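Local coordinates for protein CofB (PDB 5AX6) that forms a homotrimer as the minor pilin of the CFA/III type IVb pilus of enterotoxigenic Escherichia coli and probably takes part in pilus assembly, at residues A5-V10 against S160-S165; V10-I15 against E167-Q172; D124-V129 against E140-I145; I175-I180 against L223-D228; I180-R185 against K201-S206. All blocks are in the same frame, centred on the assembly; numbering follows the deposited sequence.

Interaction 1: residues A5-V10 against S160-S165; sequences ARRQIV and SNYVSS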
# COMPACT_ATOMS: atom_id res chain seq x y z
N ALA A 5 -26.24 17.98 28.26
CA ALA A 5 -25.68 16.64 28.35
C ALA A 5 -26.76 15.57 28.18
O ALA A 5 -26.58 14.60 27.46
CB ALA A 5 -24.96 16.45 29.67
N ARG A 6 -27.90 15.77 28.85
CA ARG A 6 -29.03 14.87 28.74
C ARG A 6 -29.58 14.85 27.31
O ARG A 6 -29.80 13.78 26.73
CB ARG A 6 -30.13 15.26 29.72
CG ARG A 6 -31.49 14.64 29.41
CD ARG A 6 -32.62 15.29 30.22
NE ARG A 6 -32.78 16.71 29.92
CZ ARG A 6 -33.64 17.19 29.02
NH1 ARG A 6 -34.42 16.37 28.33
NH2 ARG A 6 -33.72 18.50 28.82
N ARG A 7 -29.81 16.04 26.76
CA ARG A 7 -30.34 16.15 25.41
C ARG A 7 -29.37 15.57 24.38
O ARG A 7 -29.81 15.02 23.37
CB ARG A 7 -30.65 17.61 25.07
CG ARG A 7 -31.93 18.13 25.70
CD ARG A 7 -32.39 19.44 25.05
NE ARG A 7 -31.35 20.46 25.10
CZ ARG A 7 -31.24 21.37 26.07
NH1 ARG A 7 -32.12 21.38 27.07
NH2 ARG A 7 -30.26 22.25 26.04
N GLN A 8 -28.08 15.67 24.64
CA GLN A 8 -27.11 15.13 23.70
C GLN A 8 -27.18 13.61 23.66
O GLN A 8 -27.00 12.99 22.61
CB GLN A 8 -25.69 15.57 24.03
CG GLN A 8 -24.71 15.29 22.90
CD GLN A 8 -25.09 16.03 21.61
OE1 GLN A 8 -25.14 17.26 21.59
NE2 GLN A 8 -25.38 15.27 20.55
N ILE A 9 -27.45 13.00 24.81
CA ILE A 9 -27.49 11.55 24.87
C ILE A 9 -28.73 11.03 24.14
O ILE A 9 -28.64 10.05 23.40
CB ILE A 9 -27.48 11.05 26.33
CG1 ILE A 9 -26.08 11.24 26.93
CG2 ILE A 9 -27.88 9.58 26.39
CD1 ILE A 9 -26.01 10.98 28.42
N VAL A 10 -29.87 11.68 24.35
CA VAL A 10 -31.08 11.37 23.60
C VAL A 10 -30.84 11.54 22.10
O VAL A 10 -31.17 10.66 21.29
CB VAL A 10 -32.25 12.27 24.03
CG1 VAL A 10 -33.44 12.09 23.09
CG2 VAL A 10 -32.64 11.98 25.47
N SER A 160 -35.99 23.42 19.75
CA SER A 160 -34.90 24.25 19.23
C SER A 160 -33.57 23.93 19.91
O SER A 160 -32.51 23.95 19.27
CB SER A 160 -35.23 25.73 19.42
OG SER A 160 -34.07 26.54 19.26
N ASN A 161 -33.63 23.65 21.21
CA ASN A 161 -32.45 23.20 21.93
C ASN A 161 -32.03 21.85 21.38
O ASN A 161 -30.84 21.54 21.27
CB ASN A 161 -32.74 23.10 23.43
CG ASN A 161 -33.51 24.30 23.97
OD1 ASN A 161 -33.36 25.42 23.47
ND2 ASN A 161 -34.33 24.07 24.99
N TYR A 162 -33.03 21.05 21.01
CA TYR A 162 -32.80 19.70 20.51
C TYR A 162 -32.25 19.71 19.09
O TYR A 162 -31.48 18.82 18.72
CB TYR A 162 -34.09 18.89 20.57
CG TYR A 162 -34.18 18.03 21.81
CD1 TYR A 162 -33.36 16.92 21.96
CD2 TYR A 162 -35.09 18.33 22.81
CE1 TYR A 162 -33.44 16.13 23.09
CE2 TYR A 162 -35.18 17.54 23.95
CZ TYR A 162 -34.34 16.44 24.08
OH TYR A 162 -34.42 15.65 25.20
N VAL A 163 -32.64 20.69 18.29
CA VAL A 163 -32.16 20.75 16.91
C VAL A 163 -30.64 20.89 16.88
O VAL A 163 -29.96 20.27 16.05
CB VAL A 163 -32.80 21.92 16.13
CG1 VAL A 163 -32.04 22.15 14.84
CG2 VAL A 163 -34.27 21.62 15.85
N SER A 164 -30.10 21.69 17.78
CA SER A 164 -28.66 21.87 17.85
C SER A 164 -27.96 20.57 18.25
O SER A 164 -26.93 20.21 17.67
CB SER A 164 -28.31 22.99 18.84
OG SER A 164 -26.93 23.31 18.76
N SER A 165 -28.52 19.84 19.21
CA SER A 165 -27.90 18.59 19.61
C SER A 165 -28.13 17.50 18.56
O SER A 165 -27.28 16.64 18.36
CB SER A 165 -28.39 18.14 20.99
OG SER A 165 -29.76 17.81 20.99
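Gln8 NE2 donates to the backbone O of Ser165 at 3.2 Å, the one settled hydrogen bond between residues 5-10 and 160-165. The N-H...O angle is 149°, and the donor is tilted from the carbonyl plane. The Gln8 chain bends at chi2, which turns CD back toward Ser165, and OE1 rests 3.4 Å from Ser165 CB. NE2 is also hydrogen-bonded to Asn12 OD1, one turn further on. Ser165 OG, directed between its own N and C, has its strongest partner in Ser11 OG.

Arg7 and Tyr162 bury the most surface. The aliphatic part of Arg7 lies across one face of the Tyr162 ring: CD stands 3.6 Å from the centroid, over the middle, in a CH-pi contact, while CG comes within 3.4 Å of Tyr162 CZ. A bend at chi3 (-57°) then carries NE away from the ring to Asn161, whose CB covers one guanidinium face, 3.4 Å from NE. Guanidinium and phenol planes are steeply inclined, and the cation-pi attraction is at most weak. Val10 CG1 touches Tyr162 CE1 at 4.0 Å, the two side chains crossing at about a right angle.

The helix segments cross at -59° with axes 9.2 Å apart, a mixed polar and aromatic helix-helix crossing within the pilin domain, where the short helix 161-171 packs on the N-terminal helix characteristic of type IV pilins.

Interaction 2: residues V10-I15 against E167-Q172; sequences VSNALI and EKAAEQ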
# COMPACT_ATOMS: atom_id res chain seq x y z
N VAL A 10 -29.87 11.68 24.35
CA VAL A 10 -31.08 11.37 23.60
C VAL A 10 -30.84 11.54 22.10
O VAL A 10 -31.17 10.66 21.29
CB VAL A 10 -32.25 12.27 24.03
CG1 VAL A 10 -33.44 12.09 23.09
CG2 VAL A 10 -32.64 11.98 25.47
N SER A 11 -30.24 12.67 21.72
CA SER A 11 -29.98 12.97 20.32
C SER A 11 -29.03 11.95 19.68
O SER A 11 -29.23 11.56 18.53
CB SER A 11 -29.41 14.39 20.17
OG SER A 11 -30.38 15.34 20.55
N ASN A 12 -28.01 11.53 20.40
CA ASN A 12 -27.11 10.51 19.87
C ASN A 12 -27.85 9.20 19.59
O ASN A 12 -27.58 8.53 18.59
CB ASN A 12 -25.95 10.23 20.83
CG ASN A 12 -24.93 11.35 20.86
OD1 ASN A 12 -24.88 12.19 19.96
ND2 ASN A 12 -24.10 11.36 21.90
N ALA A 13 -28.77 8.83 20.47
CA ALA A 13 -29.52 7.59 20.29
C ALA A 13 -30.52 7.73 19.12
O ALA A 13 -30.68 6.80 18.32
CB ALA A 13 -30.25 7.22 21.57
N LEU A 14 -31.18 8.87 19.05
CA LEU A 14 -32.09 9.15 17.94
C LEU A 14 -31.37 9.08 16.59
O LEU A 14 -31.85 8.45 15.65
CB LEU A 14 -32.74 10.52 18.13
CG LEU A 14 -33.85 10.57 19.19
CD1 LEU A 14 -34.22 12.02 19.53
CD2 LEU A 14 -35.09 9.78 18.73
N ILE A 15 -30.21 9.74 16.50
CA ILE A 15 -29.43 9.72 15.27
C ILE A 15 -28.94 8.31 14.92
O ILE A 15 -28.87 7.94 13.75
CB ILE A 15 -28.22 10.66 15.36
CG1 ILE A 15 -28.67 12.11 15.27
CG2 ILE A 15 -27.19 10.33 14.29
CD1 ILE A 15 -29.89 12.32 14.41
N GLU A 167 -28.28 18.10 15.32
CA GLU A 167 -27.36 18.42 14.23
C GLU A 167 -25.94 18.01 14.59
O GLU A 167 -25.18 17.53 13.74
CB GLU A 167 -27.44 19.91 13.89
CG GLU A 167 -28.63 20.26 13.01
CD GLU A 167 -28.87 21.76 12.90
OE1 GLU A 167 -28.28 22.52 13.71
OE2 GLU A 167 -29.65 22.17 12.02
N LYS A 168 -25.58 18.20 15.85
CA LYS A 168 -24.29 17.77 16.36
C LYS A 168 -24.14 16.25 16.25
O LYS A 168 -23.12 15.74 15.79
CB LYS A 168 -24.11 18.24 17.81
CG LYS A 168 -22.89 17.67 18.51
CD LYS A 168 -22.63 18.41 19.81
CE LYS A 168 -21.62 17.67 20.68
NZ LYS A 168 -21.40 18.35 21.99
N ALA A 169 -25.17 15.52 16.66
CA ALA A 169 -25.12 14.07 16.57
C ALA A 169 -25.05 13.61 15.11
O ALA A 169 -24.35 12.65 14.78
CB ALA A 169 -26.32 13.47 17.27
N ALA A 170 -25.76 14.32 14.24
CA ALA A 170 -25.76 13.98 12.83
C ALA A 170 -24.37 14.16 12.23
O ALA A 170 -23.92 13.32 11.45
CB ALA A 170 -26.79 14.82 12.07
N GLU A 171 -23.68 15.23 12.59
CA GLU A 171 -22.38 15.46 11.97
C GLU A 171 -21.37 14.43 12.45
O GLU A 171 -20.40 14.14 11.76
CB GLU A 171 -21.88 16.89 12.23
CG GLU A 171 -22.17 17.45 13.61
CD GLU A 171 -21.49 18.80 13.84
OE1 GLU A 171 -20.25 18.83 13.94
OE2 GLU A 171 -22.21 19.82 13.91
N GLN A 172 -21.61 13.86 13.62
CA GLN A 172 -20.73 12.82 14.16
C GLN A 172 -20.98 11.46 13.51
O GLN A 172 -20.28 10.49 13.79
CB GLN A 172 -20.89 12.71 15.68
CG GLN A 172 -20.41 13.92 16.45
CD GLN A 172 -18.93 14.16 16.27
OE1 GLN A 172 -18.12 13.26 16.49
NE2 GLN A 172 -18.56 15.36 15.84
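Ala169, the first residue of 167-172 to meet helix 10-15, has the largest buried share of this contact: its CB projects toward the other helix and is received between Asn12 and Ile15. Asn12 OD1 lies 3.3 Å from Ala169 CB, a packing contact; its hydrogen bond is to Gln8 NE2. Ile15 CG1 presses on Ala169 CB at 3.4 Å, tighter than usual for two carbons. CG1 is anti to the carbonyl carbon of Ile15 (chi1 -74°), and the other branch, CG2, is 3.7 Å from Ala169 O. Ser11 contributes its backbone, with O 3.7 Å from Ala169 CB, while its OG is bonded to Ser165. Next in sequence, Ala170 is reached through its main chain, Ile15 CG1 lying 3.8 Å from Ala170 N.

No hydrogen bond joins the segments. The small alanine lets the axes approach to 8.6 Å at a crossing angle of -50°. Helix 4-25 touches helix 161-171 through Ser11 and Ile15, and Leu14 packs on Leu121 and Ile123 of strand 121-130, while Ile15 also reaches Phe177 in the chain leading to strand 179-185.

Interaction 3: residues D124-V129 against E140-I145; sequences DRIDFV and ERVDFI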
# COMPACT_ATOMS: atom_id res chain seq x y z
N ASP A 124 -41.88 8.81 16.33
CA ASP A 124 -43.27 8.39 16.40
C ASP A 124 -43.73 7.68 15.12
O ASP A 124 -44.68 6.91 15.12
CB ASP A 124 -44.16 9.61 16.66
CG ASP A 124 -45.56 9.23 17.08
OD1 ASP A 124 -45.70 8.36 17.98
OD2 ASP A 124 -46.53 9.78 16.51
N ARG A 125 -43.03 7.96 14.03
CA ARG A 125 -43.51 7.56 12.73
C ARG A 125 -42.42 7.79 11.70
O ARG A 125 -41.60 8.70 11.84
CB ARG A 125 -44.77 8.35 12.39
CG ARG A 125 -45.11 8.44 10.93
CD ARG A 125 -46.38 9.27 10.75
NE ARG A 125 -46.50 9.76 9.39
CZ ARG A 125 -47.54 10.44 8.93
NH1 ARG A 125 -48.56 10.70 9.74
NH2 ARG A 125 -47.56 10.85 7.67
N ILE A 126 -42.41 6.93 10.69
CA ILE A 126 -41.43 6.99 9.60
C ILE A 126 -42.16 6.96 8.28
O ILE A 126 -43.08 6.16 8.09
CB ILE A 126 -40.43 5.83 9.67
CG1 ILE A 126 -39.65 5.89 10.99
CG2 ILE A 126 -39.47 5.86 8.47
CD1 ILE A 126 -38.84 4.62 11.28
N ASP A 127 -41.78 7.86 7.37
CA ASP A 127 -42.37 7.93 6.04
C ASP A 127 -41.30 7.60 5.00
O ASP A 127 -40.33 8.35 4.89
CB ASP A 127 -42.95 9.33 5.73
CG ASP A 127 -44.14 9.70 6.62
OD1 ASP A 127 -44.50 8.92 7.52
OD2 ASP A 127 -44.72 10.80 6.41
N PHE A 128 -41.49 6.52 4.24
CA PHE A 128 -40.62 6.18 3.11
C PHE A 128 -41.21 6.81 1.85
O PHE A 128 -42.17 6.28 1.29
CB PHE A 128 -40.52 4.66 2.90
CG PHE A 128 -39.74 3.93 3.96
CD1 PHE A 128 -38.76 4.56 4.71
CD2 PHE A 128 -39.97 2.58 4.19
CE1 PHE A 128 -38.04 3.87 5.69
CE2 PHE A 128 -39.26 1.88 5.16
CZ PHE A 128 -38.30 2.53 5.90
N VAL A 129 -40.64 7.93 1.42
CA VAL A 129 -41.20 8.67 0.28
C VAL A 129 -40.81 8.01 -1.05
O VAL A 129 -39.63 7.94 -1.38
CB VAL A 129 -40.73 10.14 0.31
CG1 VAL A 129 -41.31 10.92 -0.86
CG2 VAL A 129 -41.13 10.79 1.65
N GLU A 140 -36.84 7.89 -2.19
CA GLU A 140 -35.99 9.04 -2.47
C GLU A 140 -35.81 9.93 -1.26
O GLU A 140 -34.98 10.84 -1.26
CB GLU A 140 -36.54 9.85 -3.64
CG GLU A 140 -37.84 10.58 -3.38
CD GLU A 140 -38.30 11.37 -4.60
OE1 GLU A 140 -38.37 10.78 -5.70
OE2 GLU A 140 -38.57 12.58 -4.47
N ARG A 141 -36.60 9.69 -0.23
CA ARG A 141 -36.46 10.46 1.00
C ARG A 141 -37.00 9.65 2.17
O ARG A 141 -38.00 8.94 2.00
CB ARG A 141 -37.20 11.80 0.90
CG ARG A 141 -36.74 12.82 1.94
CD ARG A 141 -37.46 14.15 1.78
NE ARG A 141 -38.84 14.11 2.28
CZ ARG A 141 -39.91 14.36 1.53
NH1 ARG A 141 -39.79 14.66 0.24
NH2 ARG A 141 -41.12 14.32 2.08
N VAL A 142 -36.36 9.76 3.33
CA VAL A 142 -36.89 9.14 4.54
C VAL A 142 -37.19 10.21 5.56
O VAL A 142 -36.29 10.94 5.98
CB VAL A 142 -35.91 8.10 5.15
CG1 VAL A 142 -36.55 7.39 6.34
CG2 VAL A 142 -35.48 7.08 4.10
N ASP A 143 -38.45 10.31 5.95
CA ASP A 143 -38.87 11.30 6.95
C ASP A 143 -39.09 10.63 8.30
O ASP A 143 -39.74 9.59 8.37
CB ASP A 143 -40.17 11.99 6.52
CG ASP A 143 -39.98 12.92 5.33
OD1 ASP A 143 -38.83 13.34 5.05
OD2 ASP A 143 -41.00 13.25 4.68
N PHE A 144 -38.59 11.26 9.36
CA PHE A 144 -38.78 10.80 10.73
C PHE A 144 -39.57 11.86 11.49
O PHE A 144 -39.12 13.00 11.60
CB PHE A 144 -37.44 10.54 11.42
CG PHE A 144 -36.62 9.46 10.78
CD1 PHE A 144 -36.70 8.15 11.24
CD2 PHE A 144 -35.78 9.75 9.71
CE1 PHE A 144 -35.95 7.14 10.64
CE2 PHE A 144 -35.02 8.76 9.12
CZ PHE A 144 -35.10 7.45 9.58
N ILE A 145 -40.74 11.49 12.00
CA ILE A 145 -41.54 12.41 12.79
C ILE A 145 -41.22 12.15 14.25
O ILE A 145 -41.41 11.04 14.74
CB ILE A 145 -43.06 12.25 12.54
CG1 ILE A 145 -43.43 12.79 11.15
CG2 ILE A 145 -43.88 12.98 13.59
CD1 ILE A 145 -42.93 11.93 10.01
O HOH W 1 -43.58 13.19 5.50
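Val129 CG2 lies over one face of the Arg141 guanidinium, 3.6 Å from NH2; Val129 and Ile145, near the ends of the strand pairing, bury the most surface. Val129 N donates to Arg141 O at 2.9 Å and Glu140 N to Val129 O. At the other end Ile145 is faced by both Asp124 and Arg125, a classic beta bulge; Asp124 N donates to Ile145 O at 2.8 Å, and Ile145 N to Arg125 O.

Between them Asp127 and Asp143 form a hydrogen-bonded pair, their CB atoms 3.9 Å apart. Each carboxylate is gripped side-on by NE and NH2 of the arginine two residues earlier in its strand, Arg125 NE to Asp127 OD1 and Arg141 NE to Asp143 OD1 both 2.9 Å. Asp143 OD1 is also hydrogen-bonded to Ser226 OG, and Arg125 NH1 to Ala190 O. A water touches both OD2 atoms, and the arginines probably offset the repulsion between the acids.

On the opposite face Ile126 CG1 packs on Phe144 CD1 at 3.7 Å, and Val142 CG1 meets the edge of Phe128. That apolar face of the antiparallel hairpin is covered by helix 4-25, through Ile18, Ile21, Val22 and Val25, while strand 220-227 continues the sheet beyond 139-148.

Interaction 4: residues I175-I180 against L223-D228; sequences ISFKDI and LRLSID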
# COMPACT_ATOMS: atom_id res chain seq x y z
N ILE A 175 -24.11 11.98 8.49
CA ILE A 175 -25.40 12.21 7.85
C ILE A 175 -25.81 13.64 8.09
O ILE A 175 -25.27 14.32 8.96
CB ILE A 175 -26.49 11.27 8.38
CG1 ILE A 175 -26.74 11.53 9.86
CG2 ILE A 175 -26.13 9.83 8.11
CD1 ILE A 175 -28.11 11.01 10.31
N SER A 176 -26.78 14.10 7.32
CA SER A 176 -27.25 15.46 7.45
C SER A 176 -28.73 15.51 7.14
O SER A 176 -29.28 14.59 6.53
CB SER A 176 -26.46 16.40 6.54
OG SER A 176 -26.64 16.03 5.18
N PHE A 177 -29.38 16.57 7.57
CA PHE A 177 -30.81 16.69 7.31
C PHE A 177 -31.07 17.51 6.06
O PHE A 177 -30.56 18.62 5.93
CB PHE A 177 -31.51 17.32 8.50
CG PHE A 177 -31.22 16.62 9.80
CD1 PHE A 177 -31.62 15.30 9.99
CD2 PHE A 177 -30.57 17.28 10.83
CE1 PHE A 177 -31.37 14.65 11.19
CE2 PHE A 177 -30.31 16.64 12.03
CZ PHE A 177 -30.70 15.32 12.21
N LYS A 178 -31.87 16.96 5.15
CA LYS A 178 -32.30 17.68 3.96
C LYS A 178 -33.08 18.92 4.40
O LYS A 178 -32.88 20.02 3.89
CB LYS A 178 -33.14 16.79 3.06
CG LYS A 178 -33.51 17.43 1.72
CD LYS A 178 -34.48 16.55 0.94
CE LYS A 178 -34.85 17.18 -0.39
NZ LYS A 178 -33.74 17.00 -1.36
N ASP A 179 -33.96 18.72 5.38
CA ASP A 179 -34.60 19.84 6.05
C ASP A 179 -35.27 19.36 7.32
O ASP A 179 -35.32 18.15 7.62
CB ASP A 179 -35.62 20.55 5.15
CG ASP A 179 -35.61 22.08 5.34
OD1 ASP A 179 -35.48 22.56 6.50
OD2 ASP A 179 -35.70 22.81 4.33
N ILE A 180 -35.78 20.33 8.07
CA ILE A 180 -36.44 20.09 9.34
C ILE A 180 -37.71 20.92 9.36
O ILE A 180 -37.65 22.13 9.19
CB ILE A 180 -35.55 20.48 10.52
CG1 ILE A 180 -34.28 19.63 10.52
CG2 ILE A 180 -36.32 20.37 11.82
CD1 ILE A 180 -33.23 20.10 11.51
N LEU A 223 -41.14 17.44 15.38
CA LEU A 223 -40.25 17.82 14.29
C LEU A 223 -40.21 16.70 13.28
O LEU A 223 -40.13 15.52 13.64
CB LEU A 223 -38.83 18.10 14.80
CG LEU A 223 -38.61 19.28 15.73
CD1 LEU A 223 -37.19 19.20 16.30
CD2 LEU A 223 -38.82 20.59 14.99
N ARG A 224 -40.25 17.05 12.00
CA ARG A 224 -40.02 16.07 10.96
C ARG A 224 -38.60 16.25 10.44
O ARG A 224 -38.25 17.31 9.93
CB ARG A 224 -41.04 16.22 9.83
CG ARG A 224 -40.91 15.14 8.77
CD ARG A 224 -41.83 15.39 7.60
NE ARG A 224 -41.46 16.58 6.84
CZ ARG A 224 -42.09 16.98 5.73
NH1 ARG A 224 -43.11 16.26 5.27
NH2 ARG A 224 -41.71 18.07 5.10
N LEU A 225 -37.78 15.21 10.60
CA LEU A 225 -36.42 15.25 10.09
C LEU A 225 -36.36 14.47 8.79
O LEU A 225 -36.74 13.29 8.77
CB LEU A 225 -35.42 14.65 11.09
CG LEU A 225 -35.43 15.16 12.53
CD1 LEU A 225 -34.43 14.36 13.37
CD2 LEU A 225 -35.06 16.63 12.55
N SER A 226 -35.90 15.11 7.71
CA SER A 226 -35.84 14.46 6.40
C SER A 226 -34.40 14.09 6.05
O SER A 226 -33.51 14.93 6.14
CB SER A 226 -36.39 15.37 5.30
OG SER A 226 -37.75 15.69 5.54
N ILE A 227 -34.20 12.83 5.65
CA ILE A 227 -32.88 12.36 5.22
C ILE A 227 -32.92 11.90 3.78
O ILE A 227 -33.83 11.16 3.38
CB ILE A 227 -32.37 11.19 6.08
CG1 ILE A 227 -32.60 11.46 7.57
CG2 ILE A 227 -30.91 10.89 5.72
CD1 ILE A 227 -31.62 12.43 8.19
N ASP A 228 -31.94 12.32 2.99
CA ASP A 228 -31.78 11.82 1.63
C ASP A 228 -30.91 10.56 1.68
O ASP A 228 -29.72 10.66 1.94
CB ASP A 228 -31.11 12.90 0.74
CG ASP A 228 -30.90 12.45 -0.70
OD1 ASP A 228 -31.15 11.27 -1.03
OD2 ASP A 228 -30.46 13.31 -1.50
O HOH W 2 -29.81 14.03 3.88
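Phe177 lays its ring against Leu225 and Ile227: Leu225 CD2 is over one face, and Ile227 CD1 approaches obliquely to 3.4 Å from Phe177 CD1. Leu225 CD1 touches Phe177 CE1 at 3.8 Å. Leu225 CD2, over the ring face, also lies 3.7 Å from Ile180 CG1, and Ile180 CG2 reaches on to Leu223 CD2.

Two backbone bonds tie the two segments. Lys178 N donates to Ser226 O at 2.8 Å, bent to 144°, and Ser226 N to Asp179 O at 3.1 Å. Asp179 OD1 takes the N-H of Ile180 through its anti lone pair, at 2.7 Å. A water bridges Ser176 O and Asp228 N. Ser226 OG turns to Asp143.

Strands 179-185 and 220-227 run antiparallel in the central sheet of the pilin domain. Leu225 and Ile227 face helix 4-25, Phe177 touches Ile15 of that helix and Ala170 of helix 161-171, and strand 139-148 flanks 220-227 on its other edge.

Interaction 5: residues I180-R185 against K201-S206; sequences IYVVER and KPLTFS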
# COMPACT_ATOMS: atom_id res chain seq x y z
N ILE A 180 -35.78 20.33 8.07
CA ILE A 180 -36.44 20.09 9.34
C ILE A 180 -37.71 20.92 9.36
O ILE A 180 -37.65 22.13 9.19
CB ILE A 180 -35.55 20.48 10.52
CG1 ILE A 180 -34.28 19.63 10.52
CG2 ILE A 180 -36.32 20.37 11.82
CD1 ILE A 180 -33.23 20.10 11.51
N TYR A 181 -38.85 20.27 9.54
CA TYR A 181 -40.13 20.96 9.57
C TYR A 181 -40.77 20.83 10.93
O TYR A 181 -40.59 19.82 11.61
CB TYR A 181 -41.09 20.42 8.50
CG TYR A 181 -40.87 20.96 7.11
CD1 TYR A 181 -41.78 21.82 6.53
CD2 TYR A 181 -39.74 20.62 6.38
CE1 TYR A 181 -41.59 22.32 5.25
CE2 TYR A 181 -39.53 21.10 5.11
CZ TYR A 181 -40.46 21.95 4.54
OH TYR A 181 -40.26 22.44 3.28
N VAL A 182 -41.54 21.84 11.31
CA VAL A 182 -42.38 21.74 12.49
C VAL A 182 -43.69 21.06 12.10
O VAL A 182 -44.31 21.43 11.10
CB VAL A 182 -42.66 23.13 13.10
CG1 VAL A 182 -43.65 23.02 14.25
CG2 VAL A 182 -41.37 23.77 13.57
N VAL A 183 -44.10 20.06 12.88
CA VAL A 183 -45.37 19.41 12.62
C VAL A 183 -46.25 19.46 13.86
O VAL A 183 -45.77 19.72 14.96
CB VAL A 183 -45.18 17.95 12.14
CG1 VAL A 183 -44.46 17.95 10.78
CG2 VAL A 183 -44.40 17.12 13.17
N GLU A 184 -47.54 19.24 13.67
CA GLU A 184 -48.49 19.34 14.76
C GLU A 184 -49.61 18.34 14.60
O GLU A 184 -49.91 17.87 13.49
CB GLU A 184 -49.06 20.76 14.84
CG GLU A 184 -49.85 21.16 13.60
CD GLU A 184 -50.37 22.59 13.64
OE1 GLU A 184 -49.56 23.54 13.54
OE2 GLU A 184 -51.60 22.77 13.77
N ARG A 185 -50.24 18.00 15.71
CA ARG A 185 -51.47 17.23 15.66
C ARG A 185 -52.38 17.71 16.78
O ARG A 185 -51.91 18.29 17.77
CB ARG A 185 -51.20 15.74 15.77
CG ARG A 185 -50.48 15.32 17.02
CD ARG A 185 -50.12 13.85 16.97
NE ARG A 185 -49.37 13.42 18.14
CZ ARG A 185 -48.90 12.20 18.32
NH1 ARG A 185 -49.08 11.27 17.38
NH2 ARG A 185 -48.22 11.90 19.42
N LYS A 201 -48.21 28.66 4.77
CA LYS A 201 -46.87 28.28 4.35
C LYS A 201 -46.24 27.35 5.38
O LYS A 201 -46.05 27.75 6.52
CB LYS A 201 -45.99 29.51 4.16
CG LYS A 201 -44.63 29.21 3.55
CD LYS A 201 -43.68 30.41 3.66
CE LYS A 201 -42.27 30.03 3.21
NZ LYS A 201 -41.31 31.16 3.37
N PRO A 202 -45.93 26.10 4.98
CA PRO A 202 -45.35 25.14 5.92
C PRO A 202 -44.12 25.71 6.60
O PRO A 202 -43.31 26.37 5.96
CB PRO A 202 -45.00 23.94 5.03
CG PRO A 202 -46.00 24.01 3.92
CD PRO A 202 -46.18 25.50 3.65
N LEU A 203 -44.02 25.46 7.90
CA LEU A 203 -43.00 26.08 8.75
C LEU A 203 -41.76 25.21 8.89
O LEU A 203 -41.82 24.13 9.49
CB LEU A 203 -43.60 26.38 10.13
CG LEU A 203 -42.68 27.02 11.18
CD1 LEU A 203 -42.25 28.42 10.76
CD2 LEU A 203 -43.38 27.07 12.53
N THR A 204 -40.65 25.68 8.35
CA THR A 204 -39.37 24.99 8.51
C THR A 204 -38.72 25.48 9.78
O THR A 204 -39.07 26.56 10.27
CB THR A 204 -38.42 25.24 7.34
OG1 THR A 204 -38.08 26.63 7.30
CG2 THR A 204 -39.07 24.83 6.03
N PHE A 205 -37.79 24.71 10.32
CA PHE A 205 -37.15 25.14 11.55
C PHE A 205 -36.46 26.49 11.40
O PHE A 205 -36.40 27.27 12.35
CB PHE A 205 -36.14 24.11 12.05
CG PHE A 205 -35.51 24.50 13.35
CD1 PHE A 205 -36.22 24.38 14.54
CD2 PHE A 205 -34.23 25.03 13.38
CE1 PHE A 205 -35.65 24.76 15.74
CE2 PHE A 205 -33.66 25.41 14.58
CZ PHE A 205 -34.37 25.28 15.76
N SER A 206 -35.93 26.78 10.21
CA SER A 206 -35.23 28.04 9.99
C SER A 206 -36.18 29.23 10.18
O SER A 206 -35.77 30.29 10.66
CB SER A 206 -34.57 28.08 8.60
OG SER A 206 -35.48 28.51 7.60
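Tyr181 offers one ring face to Thr204 CG2, which stands 3.7 Å from the centroid in a CH-pi contact, shifted toward the rim and 3.5 Å from Tyr181 CZ. At the ring edge, in plane, lies Pro202 CB, 3.8 Å from Tyr181 CE1. Thr204 CG2 is anti to its carbonyl carbon while OG1 takes the position between N and C (chi1 64°); this sends the methyl to the ring and leaves OG1 for a hydrogen bond with Ser206 OG, of undecided direction. Tyr181 OH is bonded to Asn64 and to Gln48 of the second subunit, and Arg224 makes a cation-pi contact with the ring, so the residue links the sheet to the trimer interface.

The backbones bridge once, at Tyr181 and Thr204, where the segment following edge strand 201-202 of the antiparallel sheet of the pilin domain meets strand 179-185. Val182 N donates to Leu203 O at 2.9 Å, nearly straight at 167°, and Phe205 N to Ile180 O at 2.8 Å.

Apolar groups pack beside these bonds. Val182 CG2 and Leu203 CD2 lie side by side at 4.0 Å, and Phe205 CB rests against Ile180 CG2 at 3.8 Å. Beyond its CB, the Phe205 side chain leads away from 180-185 and packs on Val163 of helix 161-171.

How the interactions relate
All five contacts lie within the pilin domain. Interactions 1 and 2, with centres 8 Å apart, are successive parts of one crossing between helices 4-25 and 161-171, joined by a probable Ser11-Ser165 hydrogen bond. Interactions 3, 4 and 5 belong to one antiparallel sheet: 3 and 4 have centres 9 Å apart and meet where strands 139-148 and 220-227 are neighbours, while 4 and 5 share Ile180. Along the chain, interaction 3 is nested within the loops closed by 1 and 2, and interaction 5 within that of 4. Helix and sheet layers meet at Phe177 and Val163, and interactions 4 and 5 also touch the second subunit, connecting this fold to the trimer.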